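Local structure of probable ABC transporter extracellular-binding protein yckB (Bacillus subtilis, 2IEE) at residues A[30-33]-A[34-38]; A[115-118]-A[119-122]; A[178-181]-A[182-185]. The protein probably serves as the extracellular solute-binding lipoprotein of a binding-protein-dependent ABC transport system, capturing a solute for delivery to its membrane partners. All coordinates share one frame; numbering follows the deposited sequence.

Interaction 1: A[30-33]-A[34-38]; sequences TLYP and TSYHD
A cis peptide bond between Tyr32 and Pro33 folds the chain back sharply enough for the two tyrosines of the loop, Tyr32 and Tyr36, to lie side by side and point the same way. Their rings form a T-shaped pair with planes 78° apart: the CD1 edge of Tyr32 comes down over the centre of the Tyr36 face, and CD1 of Tyr32 stands 3.7 Å from CZ of Tyr36. The Tyr36 ring reaches this place because its CG sits between the backbone N and the carbonyl carbon (chi1 66°), turning the ring back over the loop. There CE1 of Tyr36 also meets CA of Pro33 at 3.7 Å. The Pro33 ring in turn lays its CB over the centre of one Tyr32 face, 3.5 Å above the plane, so the Tyr32 ring has the proline on a face and Tyr36 at its edge. Inside the turn, the carbonyl of Leu31 is gripped twice: Thr34 N bonds to Leu31 O at 2.8 Å in the carbonyl plane, and Ser35 N bonds to Leu31 O at 3.0 Å from above that plane. Ser35 O repays the contact by accepting from Leu31 N at 2.8 Å. The methyl CG2 of Thr34 packs against the same carbonyl, 3.2 Å from Leu31 O, while its hydroxyl turns off to the backbone N of Glu50. Ser35 OG pairs with the hydroxyl of Thr27 on strand 22-27. Residues 31-34 thus make a type VIa beta turn about a cis-proline, closed by one antiparallel hydrogen-bonded pair, Leu31 with Ser35, and flanked by two classic beta bulges, Thr30 and Leu31 opposite Ser35, and Thr34 and Ser35 opposite Leu31.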
# COMPACT_ATOMS: atom_id res chain seq x y z
N THR A 30 -5.49 6.17 -7.24
CA THR A 30 -4.20 6.55 -7.80
C THR A 30 -3.05 5.76 -7.16
O THR A 30 -1.90 6.21 -7.19
CB THR A 30 -3.92 8.06 -7.60
OG1 THR A 30 -3.92 8.37 -6.20
CG2 THR A 30 -4.99 8.90 -8.29
N LEU A 31 -3.37 4.60 -6.60
CA LEU A 31 -2.36 3.76 -5.94
C LEU A 31 -2.31 2.33 -6.49
O LEU A 31 -2.78 1.39 -5.84
CB LEU A 31 -2.63 3.70 -4.44
CG LEU A 31 -2.65 5.02 -3.66
CD1 LEU A 31 -3.08 4.76 -2.22
CD2 LEU A 31 -1.27 5.66 -3.70
N TYR A 32 -1.73 2.16 -7.67
CA TYR A 32 -1.61 0.83 -8.26
C TYR A 32 -0.72 0.01 -7.33
O TYR A 32 0.28 0.52 -6.83
CB TYR A 32 -0.98 0.94 -9.64
CG TYR A 32 -0.68 -0.40 -10.27
CD1 TYR A 32 -1.69 -1.18 -10.83
CD2 TYR A 32 0.62 -0.90 -10.28
CE1 TYR A 32 -1.41 -2.43 -11.39
CE2 TYR A 32 0.91 -2.13 -10.83
CZ TYR A 32 -0.10 -2.89 -11.38
OH TYR A 32 0.20 -4.13 -11.90
N PRO A 33 -1.05 -1.26 -7.08
CA PRO A 33 -2.19 -2.04 -7.58
C PRO A 33 -3.27 -2.27 -6.51
O PRO A 33 -3.95 -3.30 -6.52
CB PRO A 33 -1.52 -3.35 -7.96
CG PRO A 33 -0.62 -3.55 -6.75
CD PRO A 33 -0.03 -2.16 -6.51
N THR A 34 -3.43 -1.33 -5.59
CA THR A 34 -4.42 -1.52 -4.53
C THR A 34 -5.71 -0.72 -4.73
O THR A 34 -6.78 -1.11 -4.26
CB THR A 34 -3.80 -1.19 -3.16
OG1 THR A 34 -4.59 -1.80 -2.13
CG2 THR A 34 -3.75 0.31 -2.94
N SER A 35 -5.60 0.42 -5.42
CA SER A 35 -6.74 1.26 -5.71
C SER A 35 -6.40 2.07 -6.96
O SER A 35 -5.70 3.07 -6.89
CB SER A 35 -7.04 2.21 -4.54
OG SER A 35 -8.12 3.07 -4.86
N TYR A 36 -6.89 1.61 -8.11
CA TYR A 36 -6.62 2.29 -9.37
C TYR A 36 -7.70 1.95 -10.38
O TYR A 36 -8.62 1.20 -10.08
CB TYR A 36 -5.25 1.85 -9.92
CG TYR A 36 -5.21 0.39 -10.32
CD1 TYR A 36 -5.16 -0.62 -9.36
CD2 TYR A 36 -5.27 0.02 -11.67
CE1 TYR A 36 -5.17 -1.96 -9.73
CE2 TYR A 36 -5.29 -1.31 -12.05
CZ TYR A 36 -5.24 -2.30 -11.08
OH TYR A 36 -5.26 -3.62 -11.46
N HIS A 37 -7.57 2.48 -11.59
CA HIS A 37 -8.55 2.21 -12.63
C HIS A 37 -7.97 1.27 -13.69
O HIS A 37 -6.84 1.46 -14.15
CB HIS A 37 -9.02 3.51 -13.29
CG HIS A 37 -9.64 4.49 -12.35
ND1 HIS A 37 -8.91 5.45 -11.69
CD2 HIS A 37 -10.92 4.64 -11.94
CE1 HIS A 37 -9.72 6.16 -10.92
NE2 HIS A 37 -10.94 5.69 -11.05
N ASP A 38 -8.76 0.27 -14.06
CA ASP A 38 -8.36 -0.72 -15.06
C ASP A 38 -8.45 -0.16 -16.48
O ASP A 38 -9.42 -0.42 -17.20
CB ASP A 38 -9.23 -1.97 -14.91
CG ASP A 38 -8.87 -3.06 -15.89
OD1 ASP A 38 -7.69 -3.13 -16.29
OD2 ASP A 38 -9.75 -3.86 -16.26

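Interaction 2: A[115-118]-A[119-122]; sequences IVRK and DDLS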
# COMPACT_ATOMS: atom_id res chain seq x y z
N ILE A 115 15.85 -1.34 -4.09
CA ILE A 115 16.19 -1.97 -5.35
C ILE A 115 17.56 -1.44 -5.70
O ILE A 115 17.79 -0.23 -5.70
CB ILE A 115 15.18 -1.63 -6.45
CG1 ILE A 115 14.00 -2.59 -6.38
CG2 ILE A 115 15.86 -1.71 -7.82
CD1 ILE A 115 12.89 -2.27 -7.37
N VAL A 116 18.48 -2.35 -5.97
CA VAL A 116 19.86 -2.01 -6.32
C VAL A 116 20.23 -2.84 -7.54
O VAL A 116 19.41 -3.60 -8.04
CB VAL A 116 20.81 -2.35 -5.14
CG1 VAL A 116 20.47 -1.48 -3.93
CG2 VAL A 116 20.68 -3.82 -4.76
N ARG A 117 21.46 -2.70 -8.03
CA ARG A 117 21.90 -3.48 -9.18
C ARG A 117 22.02 -4.96 -8.81
O ARG A 117 22.42 -5.30 -7.70
CB ARG A 117 23.25 -2.98 -9.70
CG ARG A 117 23.14 -1.76 -10.60
CD ARG A 117 24.51 -1.28 -11.04
NE ARG A 117 25.22 -0.59 -9.97
CZ ARG A 117 24.86 0.59 -9.48
NH1 ARG A 117 23.79 1.22 -9.97
NH2 ARG A 117 25.57 1.17 -8.52
N LYS A 118 21.66 -5.84 -9.75
CA LYS A 118 21.74 -7.27 -9.51
C LYS A 118 23.19 -7.77 -9.48
O LYS A 118 23.52 -8.66 -8.69
CB LYS A 118 20.97 -8.04 -10.59
CG LYS A 118 20.97 -9.57 -10.38
CD LYS A 118 20.31 -10.31 -11.54
CE LYS A 118 18.84 -9.95 -11.67
NZ LYS A 118 18.23 -10.58 -12.87
N ASP A 119 24.05 -7.19 -10.31
CA ASP A 119 25.45 -7.63 -10.36
C ASP A 119 26.33 -7.24 -9.18
O ASP A 119 27.17 -8.04 -8.77
CB ASP A 119 26.11 -7.18 -11.67
CG ASP A 119 26.12 -5.68 -11.85
OD1 ASP A 119 25.63 -4.94 -10.97
OD2 ASP A 119 26.64 -5.23 -12.90
N ASP A 120 26.18 -6.04 -8.63
CA ASP A 120 27.01 -5.66 -7.48
C ASP A 120 26.23 -5.06 -6.31
O ASP A 120 26.82 -4.52 -5.37
CB ASP A 120 28.12 -4.69 -7.91
CG ASP A 120 27.58 -3.42 -8.55
OD1 ASP A 120 26.37 -3.13 -8.42
OD2 ASP A 120 28.38 -2.70 -9.19
N LEU A 121 24.90 -5.17 -6.38
CA LEU A 121 24.05 -4.64 -5.32
C LEU A 121 24.36 -3.18 -5.04
O LEU A 121 24.13 -2.69 -3.93
CB LEU A 121 24.22 -5.47 -4.05
CG LEU A 121 23.93 -6.97 -4.20
CD1 LEU A 121 24.38 -7.73 -2.96
CD2 LEU A 121 22.44 -7.19 -4.45
N SER A 122 24.90 -2.49 -6.04
CA SER A 122 25.26 -1.08 -5.94
C SER A 122 26.22 -0.77 -4.79
O SER A 122 26.23 0.34 -4.25
CB SER A 122 23.99 -0.22 -5.79
OG SER A 122 23.09 -0.44 -6.87
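Arg117 bends back over the turn that follows its own strand, and nearly every atom of its side chain finds a partner there. CB starts with two carboxylate oxygens on one side of it, 3.3 Å from OD1 of Asp119 and a little farther from OD1 of Asp120. CG passes near the Ser122 hydroxyl, and CD runs on past Asp120 OD1. A bend at chi3 (-75°) then brings NE to the salt bridge with Asp120: Arg117 NE lies 3.2 Å from Asp120 OD1, though as a hydrogen bond it is weak and bent (133°), and the guanidinium and carboxylate planes stand steeply to each other. CZ rides over Ser122 OG, which sits 3.3 Å from it against the centre of one guanidinium face. At the tip, NH2 pairs with the carboxylate of Asp175, and NH1 bonds to the carbonyls of Val169 and Thr174. Ser122 OG has its own work beneath the group: it accepts a nearly straight bond (168°) from Arg117 N at 3.0 Å and bonds as well to the carbonyl of Asp175. Asp120 OD1 is shared too, taking Ser122 N at 2.9 Å in an Asx turn. On the other side of the backbone the methyl CG2 of Val116 touches CD2 of Leu121 at 3.8 Å. With Asp120 at NE and Asp175 at NH2, and Asp119 OD1 not far off, the arginine charge is probably well balanced and stabilised, and the group ties the turn after strand 108-116 to the end of helix 162-171 and the loop leading into strand 176-180.

Interaction 3: A[178-181]-A[182-185]; sequences LNDY and YLQT
The carbonyl oxygen of Tyr181 takes two backbone donors from the next turn of helix 181-190: Thr185 N at 2.9 Å, approaching nearly along the C=O axis, and Gln184 N in a weak, bent bond. Gln184 N is itself shared, its straighter bond going to Asp180 O at 3.1 Å. Asp180 is the N-cap: OD2 accepts from Leu183 N at 3.1 Å on the anti side of the carboxylate, while OD1 turns to the hydroxyl of Ser110. Just before it, Asn179 OD1 receives Asp180 N, and CB of Asn179 lies 3.4 Å from NE2 of Gln184. A water takes a bond from this NE2 and a weak one from Asn179 ND2, and OE1 of Gln184 reaches Thr113. The Tyr181 ring, its CG opposite the backbone N about the first torsion (chi1 171°), lies where Thr185 can cover it: the methyl CG2 makes a CH-pi contact 3.7 Å from the ring centroid, 21° off the normal. The CD2-CE2 edge of the Tyr181 ring faces the ring of Tyr182, centroids 4.9 Å apart and planes at 57°. With an alanine here in place of Tyr181, the Thr185 methyl would probably lose the ring it covers and the Tyr182 face its aromatic neighbour. At this junction of strand 176-180 with helix 181-190, Tyr181 also meets the ring of Tyr111 on strand 108-116, the antiparallel neighbour of strand 176-180, and Ile198 of strand 197-214 touches Tyr181, Gln184 and Thr185, while Tyr143 of helix 142-149 packs on Asn179 and Asp180.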
# COMPACT_ATOMS: atom_id res chain seq x y z
N LEU A 178 14.30 3.38 -2.96
CA LEU A 178 13.67 2.94 -1.72
C LEU A 178 12.15 2.99 -1.91
O LEU A 178 11.61 4.01 -2.31
CB LEU A 178 14.08 3.86 -0.57
CG LEU A 178 15.07 3.32 0.47
CD1 LEU A 178 16.21 2.57 -0.21
CD2 LEU A 178 15.60 4.48 1.32
N ASN A 179 11.47 1.88 -1.62
CA ASN A 179 10.02 1.85 -1.78
C ASN A 179 9.45 0.64 -1.03
O ASN A 179 10.20 -0.13 -0.43
CB ASN A 179 9.65 1.77 -3.27
CG ASN A 179 8.24 2.28 -3.55
OD1 ASN A 179 7.47 2.60 -2.64
ND2 ASN A 179 7.89 2.36 -4.83
N ASP A 180 8.13 0.49 -1.07
CA ASP A 180 7.45 -0.63 -0.43
C ASP A 180 7.92 -1.96 -1.05
O ASP A 180 8.11 -2.05 -2.26
CB ASP A 180 5.94 -0.48 -0.63
CG ASP A 180 5.17 -1.70 -0.18
OD1 ASP A 180 4.96 -1.86 1.04
OD2 ASP A 180 4.77 -2.50 -1.05
N TYR A 181 8.10 -2.98 -0.22
CA TYR A 181 8.56 -4.28 -0.70
C TYR A 181 7.74 -4.83 -1.85
O TYR A 181 8.27 -5.13 -2.93
CB TYR A 181 8.55 -5.29 0.43
CG TYR A 181 8.79 -6.71 -0.03
CD1 TYR A 181 9.97 -7.06 -0.68
CD2 TYR A 181 7.86 -7.71 0.22
CE1 TYR A 181 10.21 -8.38 -1.08
CE2 TYR A 181 8.09 -9.02 -0.17
CZ TYR A 181 9.26 -9.35 -0.81
OH TYR A 181 9.48 -10.66 -1.18
N TYR A 182 6.45 -4.99 -1.62
CA TYR A 182 5.58 -5.53 -2.65
C TYR A 182 5.58 -4.75 -3.95
O TYR A 182 5.57 -5.35 -5.02
CB TYR A 182 4.17 -5.69 -2.09
CG TYR A 182 4.11 -6.81 -1.08
CD1 TYR A 182 4.38 -8.13 -1.46
CD2 TYR A 182 3.82 -6.56 0.26
CE1 TYR A 182 4.38 -9.17 -0.54
CE2 TYR A 182 3.82 -7.60 1.20
CZ TYR A 182 4.10 -8.90 0.79
OH TYR A 182 4.11 -9.92 1.72
N LEU A 183 5.61 -3.42 -3.87
CA LEU A 183 5.64 -2.61 -5.09
C LEU A 183 6.91 -2.90 -5.86
O LEU A 183 6.92 -2.87 -7.09
CB LEU A 183 5.60 -1.12 -4.78
CG LEU A 183 4.33 -0.59 -4.12
CD1 LEU A 183 4.46 0.92 -3.94
CD2 LEU A 183 3.11 -0.94 -4.98
N GLN A 184 7.99 -3.16 -5.13
CA GLN A 184 9.26 -3.44 -5.78
C GLN A 184 9.32 -4.85 -6.37
O GLN A 184 10.01 -5.06 -7.35
CB GLN A 184 10.43 -3.19 -4.81
CG GLN A 184 10.45 -1.76 -4.26
CD GLN A 184 11.83 -1.28 -3.82
OE1 GLN A 184 12.49 -1.91 -3.00
NE2 GLN A 184 12.26 -0.15 -4.37
N THR A 185 8.61 -5.81 -5.78
CA THR A 185 8.62 -7.16 -6.33
C THR A 185 7.94 -7.11 -7.70
O THR A 185 8.27 -7.88 -8.61
CB THR A 185 7.85 -8.17 -5.47
OG1 THR A 185 6.46 -7.81 -5.44
CG2 THR A 185 8.40 -8.19 -4.05
O HOH W 1 10.27 0.74 -6.62

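In the fold
Interactions 2 and 3 share one mixed sheet, in which strands 108-116 and 176-180 are neighbours. Their centres are 15 Å apart, and they meet where Ile115 N lies 3.6 Å from Gln184 OE1. Interaction 1 follows strand 22-27 of the separate parallel sheet, yet it touches interaction 3: CD2 of Leu183 lies 3.7 Å from CD of Pro33. Interactions 1 and 2 are far apart, centres 28 Å and nearest atoms about 12 Å. Two sheets of this kind suggest the two lobes of a family 3 solute-binding protein. The 30-38 loop and the start of helix 181-190 then probably face each other across the interlobe cleft, with 115-122 lying remote from it.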